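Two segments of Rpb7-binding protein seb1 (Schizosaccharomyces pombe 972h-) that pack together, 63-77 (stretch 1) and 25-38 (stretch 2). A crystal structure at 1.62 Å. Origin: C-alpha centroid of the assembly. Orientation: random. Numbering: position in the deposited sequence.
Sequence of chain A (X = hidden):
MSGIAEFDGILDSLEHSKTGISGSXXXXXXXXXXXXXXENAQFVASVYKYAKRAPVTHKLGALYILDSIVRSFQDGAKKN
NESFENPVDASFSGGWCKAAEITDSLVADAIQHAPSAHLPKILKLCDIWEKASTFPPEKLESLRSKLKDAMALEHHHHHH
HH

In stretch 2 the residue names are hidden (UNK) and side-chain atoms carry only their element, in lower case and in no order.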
# COMPACT_ATOMS: atom_id res chain seq x y z
N LEU A 63 -3.44 3.28 -2.91
CA LEU A 63 -2.46 3.65 -1.89
C LEU A 63 -3.03 3.46 -0.49
O LEU A 63 -2.29 3.06 0.41
CB LEU A 63 -1.94 5.07 -2.07
CG LEU A 63 -0.99 5.23 -3.28
CD1 LEU A 63 -0.63 6.69 -3.48
CD2 LEU A 63 0.28 4.42 -3.07
N TYR A 64 -4.36 3.70 -0.28
CA TYR A 64 -4.97 3.42 1.03
C TYR A 64 -4.95 1.90 1.31
O TYR A 64 -4.79 1.48 2.46
CB TYR A 64 -6.41 3.93 1.09
CG TYR A 64 -6.53 5.44 1.16
CD1 TYR A 64 -5.50 6.22 1.69
CD2 TYR A 64 -7.70 6.08 0.77
CE1 TYR A 64 -5.64 7.61 1.82
CE2 TYR A 64 -7.84 7.47 0.88
CZ TYR A 64 -6.81 8.22 1.41
OH TYR A 64 -6.96 9.58 1.56
N ILE A 65 -5.12 1.08 0.25
CA ILE A 65 -5.05 -0.39 0.44
C ILE A 65 -3.61 -0.76 0.85
O ILE A 65 -3.43 -1.50 1.82
CB ILE A 65 -5.50 -1.14 -0.84
CG1 ILE A 65 -7.01 -0.95 -1.06
CG2 ILE A 65 -5.13 -2.68 -0.79
CD1 ILE A 65 -7.42 -1.27 -2.50
N LEU A 66 -2.61 -0.28 0.11
CA LEU A 66 -1.20 -0.50 0.39
C LEU A 66 -0.88 -0.07 1.82
O LEU A 66 -0.23 -0.82 2.53
CB LEU A 66 -0.31 0.29 -0.60
CG LEU A 66 1.21 0.26 -0.32
CD1 LEU A 66 1.78 -1.16 -0.48
CD2 LEU A 66 1.97 1.20 -1.29
N ASP A 67 -1.37 1.11 2.24
CA ASP A 67 -1.13 1.64 3.57
C ASP A 67 -1.63 0.67 4.63
O ASP A 67 -0.90 0.36 5.58
CB ASP A 67 -1.84 3.00 3.73
CG ASP A 67 -1.84 3.47 5.17
OD1 ASP A 67 -0.75 3.51 5.79
OD2 ASP A 67 -2.96 3.68 5.72
N SER A 68 -2.87 0.22 4.50
CA SER A 68 -3.48 -0.66 5.51
C SER A 68 -2.75 -2.00 5.57
O SER A 68 -2.42 -2.49 6.65
CB SER A 68 -4.95 -0.88 5.20
OG SER A 68 -5.56 -1.67 6.21
N ILE A 69 -2.43 -2.56 4.41
CA ILE A 69 -1.73 -3.85 4.36
C ILE A 69 -0.30 -3.76 4.93
O ILE A 69 0.05 -4.61 5.75
CB ILE A 69 -1.79 -4.40 2.93
CG1 ILE A 69 -3.23 -4.90 2.63
CG2 ILE A 69 -0.77 -5.56 2.78
CD1 ILE A 69 -3.49 -5.27 1.20
N VAL A 70 0.50 -2.75 4.53
CA VAL A 70 1.89 -2.62 5.00
C VAL A 70 1.95 -2.42 6.52
O VAL A 70 2.72 -3.10 7.18
CB VAL A 70 2.76 -1.59 4.22
CG1 VAL A 70 2.33 -0.14 4.50
CG2 VAL A 70 4.25 -1.79 4.52
N ARG A 71 1.09 -1.55 7.06
CA ARG A 71 1.07 -1.34 8.52
C ARG A 71 0.59 -2.59 9.28
O ARG A 71 1.07 -2.84 10.39
CB ARG A 71 0.26 -0.10 8.86
CG ARG A 71 1.01 1.20 8.51
CD ARG A 71 0.36 2.45 9.09
NE ARG A 71 -0.94 2.70 8.47
CZ ARG A 71 -2.12 2.36 8.99
NH1 ARG A 71 -2.18 1.79 10.19
NH2 ARG A 71 -3.24 2.59 8.32
N SER A 72 -0.30 -3.39 8.68
CA SER A 72 -0.77 -4.64 9.29
C SER A 72 0.33 -5.70 9.29
O SER A 72 0.54 -6.32 10.32
CB SER A 72 -2.05 -5.12 8.64
OG SER A 72 -3.11 -4.23 8.97
N PHE A 73 1.12 -5.83 8.19
CA PHE A 73 2.27 -6.74 8.18
C PHE A 73 3.32 -6.28 9.20
O PHE A 73 3.90 -7.11 9.89
CB PHE A 73 2.94 -6.80 6.79
CG PHE A 73 2.22 -7.56 5.70
CD1 PHE A 73 1.64 -8.80 5.95
CD2 PHE A 73 2.25 -7.11 4.38
CE1 PHE A 73 1.02 -9.53 4.92
CE2 PHE A 73 1.66 -7.86 3.35
CZ PHE A 73 1.06 -9.06 3.62
N GLN A 74 3.56 -4.96 9.28
CA GLN A 74 4.50 -4.37 10.24
C GLN A 74 4.07 -4.73 11.68
O GLN A 74 4.91 -5.17 12.48
CB GLN A 74 4.59 -2.85 10.06
CG GLN A 74 5.47 -2.17 11.12
CD GLN A 74 5.43 -0.67 11.13
OE1 GLN A 74 4.50 -0.03 10.61
NE2 GLN A 74 6.43 -0.07 11.77
N ASP A 75 2.76 -4.62 11.98
CA ASP A 75 2.25 -4.97 13.32
C ASP A 75 2.49 -6.43 13.65
O ASP A 75 2.93 -6.75 14.77
CB ASP A 75 0.76 -4.61 13.46
CG ASP A 75 0.46 -3.13 13.47
OD1 ASP A 75 1.40 -2.33 13.68
OD2 ASP A 75 -0.72 -2.77 13.25
N GLY A 76 2.23 -7.30 12.68
CA GLY A 76 2.45 -8.74 12.80
C GLY A 76 3.91 -9.08 13.05
O GLY A 76 4.21 -9.97 13.85
N ALA A 77 4.83 -8.37 12.37
CA ALA A 77 6.28 -8.56 12.47
C ALA A 77 6.79 -8.20 13.86
O ALA A 77 7.56 -8.97 14.44
CB ALA A 77 7.01 -7.76 11.40
N UNK A 25 -14.06 -2.34 1.98
CA UNK A 25 -13.18 -3.18 1.14
C UNK A 25 -11.74 -3.16 1.66
O UNK A 25 -11.08 -4.20 1.66
n UNK A 25 -17.21 -2.87 -2.70
c UNK A 25 -15.92 -3.44 -3.16
c UNK A 25 -14.72 -2.85 -2.44
c UNK A 25 -13.29 -2.82 -0.35
c UNK A 25 -14.62 -3.25 -0.97
N UNK A 26 -11.26 -1.98 2.13
CA UNK A 26 -9.90 -1.88 2.68
C UNK A 26 -9.79 -2.85 3.88
O UNK A 26 -8.83 -3.64 3.94
c UNK A 26 -8.30 -0.32 3.94
c UNK A 26 -9.41 0.44 1.77
c UNK A 26 -9.55 -0.42 3.05
c UNK A 26 -9.52 1.95 2.12
N UNK A 27 -10.79 -2.84 4.77
CA UNK A 27 -10.73 -3.77 5.89
C UNK A 27 -10.78 -5.21 5.45
O UNK A 27 -10.03 -6.03 6.00
c UNK A 27 -13.01 -1.80 8.39
c UNK A 27 -11.76 -2.11 7.60
c UNK A 27 -10.48 -1.97 8.42
c UNK A 27 -11.85 -3.48 6.91
N UNK A 28 -11.66 -5.57 4.49
CA UNK A 28 -11.76 -6.98 4.03
C UNK A 28 -10.43 -7.45 3.39
O UNK A 28 -9.94 -8.55 3.66
n UNK A 28 -16.39 -7.45 0.33
c UNK A 28 -14.31 -6.95 3.54
c UNK A 28 -12.89 -7.16 3.00
c UNK A 28 -15.37 -7.53 2.60
c UNK A 28 -15.66 -6.69 1.37
N UNK A 29 -9.84 -6.60 2.54
CA UNK A 29 -8.61 -6.92 1.84
C UNK A 29 -7.49 -7.13 2.84
O UNK A 29 -6.73 -8.07 2.71
c UNK A 29 -8.26 -5.75 0.89
c UNK A 29 -9.15 -5.63 -0.34
c UNK A 29 -8.85 -6.70 -1.37
c UNK A 29 -8.98 -4.24 -0.98
N UNK A 30 -7.43 -6.25 3.88
CA UNK A 30 -6.40 -6.34 4.89
C UNK A 30 -6.53 -7.65 5.65
O UNK A 30 -5.51 -8.31 5.84
c UNK A 30 -5.39 -5.17 6.87
o UNK A 30 -6.27 -3.94 4.98
c UNK A 30 -6.44 -5.12 5.79
N UNK A 31 -7.77 -8.04 6.06
CA UNK A 31 -7.98 -9.33 6.74
C UNK A 31 -7.51 -10.49 5.89
O UNK A 31 -6.85 -11.41 6.41
c UNK A 31 -9.84 -8.67 8.29
c UNK A 31 -9.45 -9.53 7.11
n UNK A 31 -11.14 -8.46 8.50
o UNK A 31 -8.97 -8.14 8.99
N UNK A 32 -7.86 -10.49 4.59
CA UNK A 32 -7.46 -11.62 3.72
C UNK A 32 -5.93 -11.74 3.66
O UNK A 32 -5.40 -12.84 3.75
c UNK A 32 -8.06 -11.45 2.31
c UNK A 32 -9.84 -13.23 2.15
c UNK A 32 -10.14 -11.12 0.95
c UNK A 32 -9.57 -11.73 2.21
N UNK A 33 -5.22 -10.62 3.58
CA UNK A 33 -3.75 -10.66 3.51
C UNK A 33 -3.15 -11.13 4.83
O UNK A 33 -2.19 -11.90 4.81
o UNK A 33 -3.41 -8.38 4.15
c UNK A 33 -3.20 -9.29 3.09
N UNK A 34 -3.74 -10.74 5.98
CA UNK A 34 -3.22 -11.17 7.28
C UNK A 34 -3.58 -12.61 7.58
O UNK A 34 -2.89 -13.24 8.39
c UNK A 34 -3.21 -8.84 8.34
c UNK A 34 -1.32 -8.90 10.40
c UNK A 34 -3.76 -10.25 8.41
s UNK A 34 -1.41 -8.76 8.55
N UNK A 35 -4.67 -13.13 6.98
CA UNK A 35 -5.07 -14.53 7.23
C UNK A 35 -4.27 -15.51 6.35
O UNK A 35 -4.32 -16.73 6.54
c UNK A 35 -7.51 -14.03 7.95
c UNK A 35 -8.90 -13.69 7.46
o UNK A 35 -9.25 -14.08 6.32
c UNK A 35 -6.57 -14.71 6.95
o UNK A 35 -9.62 -12.97 8.19
N UNK A 36 -3.52 -14.97 5.38
CA UNK A 36 -2.78 -15.78 4.42
C UNK A 36 -1.30 -15.45 4.26
O UNK A 36 -0.75 -15.63 3.17
o UNK A 36 -5.92 -15.71 3.27
n UNK A 36 -4.94 -17.72 3.14
c UNK A 36 -3.55 -15.75 3.09
c UNK A 36 -4.90 -16.40 3.20
N UNK A 37 -0.66 -15.00 5.35
CA UNK A 37 0.68 -14.41 5.36
C UNK A 37 1.73 -15.20 4.56
O UNK A 37 2.60 -14.57 3.96
c UNK A 37 1.61 -15.37 7.55
c UNK A 37 2.29 -13.07 6.79
c UNK A 37 1.17 -14.11 6.81
N UNK A 38 1.67 -16.55 4.53
CA UNK A 38 2.68 -17.30 3.76
C UNK A 38 2.60 -16.99 2.27
O UNK A 38 3.59 -17.20 1.55
o UNK A 38 1.30 -19.29 3.59
c UNK A 38 2.57 -18.80 3.99

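Position 25 carries four carbons in a row ending in a nitrogen, and the chain leads away from stretch 1; it is Lys25. At position 26 four carbons fork at the first, one arm being two carbons long. The end of that arm lies 3.8 Å from Tyr64 CB and the short arm 3.6 Å from Ser68 CB, while the long arm also meets Ile65. This is Ile26, with CG1 4.0 Å from Ile65 CG1. Position 27 has four carbons forked at the second, its CA-to-CB bond pointing away from the partner helix: Leu27. Position 28, again four carbons and a terminal nitrogen, is out of reach: Lys28.

The four carbons at position 29 fork at the second, the CA-to-CB bond points toward stretch 1, and one branch end reaches Ile65; this is Leu29, whose CD1 packs 3.7 Å from Ile65 CD1. At position 30 one carbon bears an oxygen, 2.7 Å from Ser68 OG, and a terminal carbon, 3.2 Å from Ser72 OG; this branched side chain is Thr30. Position 31 has two carbons, the second holding an oxygen and a nitrogen, without contact: Asn31. Position 32, four carbons forked at the second, is buried but does not touch stretch 1: Leu32.

At position 33 one carbon carries an oxygen that sits 3.8 Å from Ile69 CG1: Ser33. Its OG donates a hydrogen bond to Thr30 O (2.7 Å). Position 34 is an unbranched run of two carbons, sulfur and carbon, whose CA-to-CB bond is sideways but whose end comes nearer, touching Ser72, Phe73 and Gly76: Met34, with CE 3.2 Å from Ser72 O. Position 35 has three carbons, the last with two oxygens, and no contact: Glu35. Position 36, two carbons with an oxygen and a nitrogen on the second, also makes none: Asn36. Three carbons forked at the first, near the Phe73 ring, make position 37 Val37, with CG2 4.2 Å from Phe73 CE1. Position 38, one carbon then an oxygen, is out of reach: Ser38.

The helices run in similar directions, at 38°, with axes approaching to 9.2 Å. Ile69 CA and Thr30 CA lie 5.3 Å apart, the closest pair in the register. Here Ser68 OG donates to Thr30 OG1, the one hydrogen bond across the contact, and Thr30 OG1 in turn donates to Ile26 O (2.8 Å), so the polar chain ends on backbone. Apolar packing flanks it: Ile26 with Tyr64 and Ile65, and Leu29 with Ile65, before; Phe73 with Met34 and Val37 after, Met34 SD lying obliquely 5.0 Å from the Phe73 ring centroid.

Stretch 2 25-38: KILKLTNLSMENVS
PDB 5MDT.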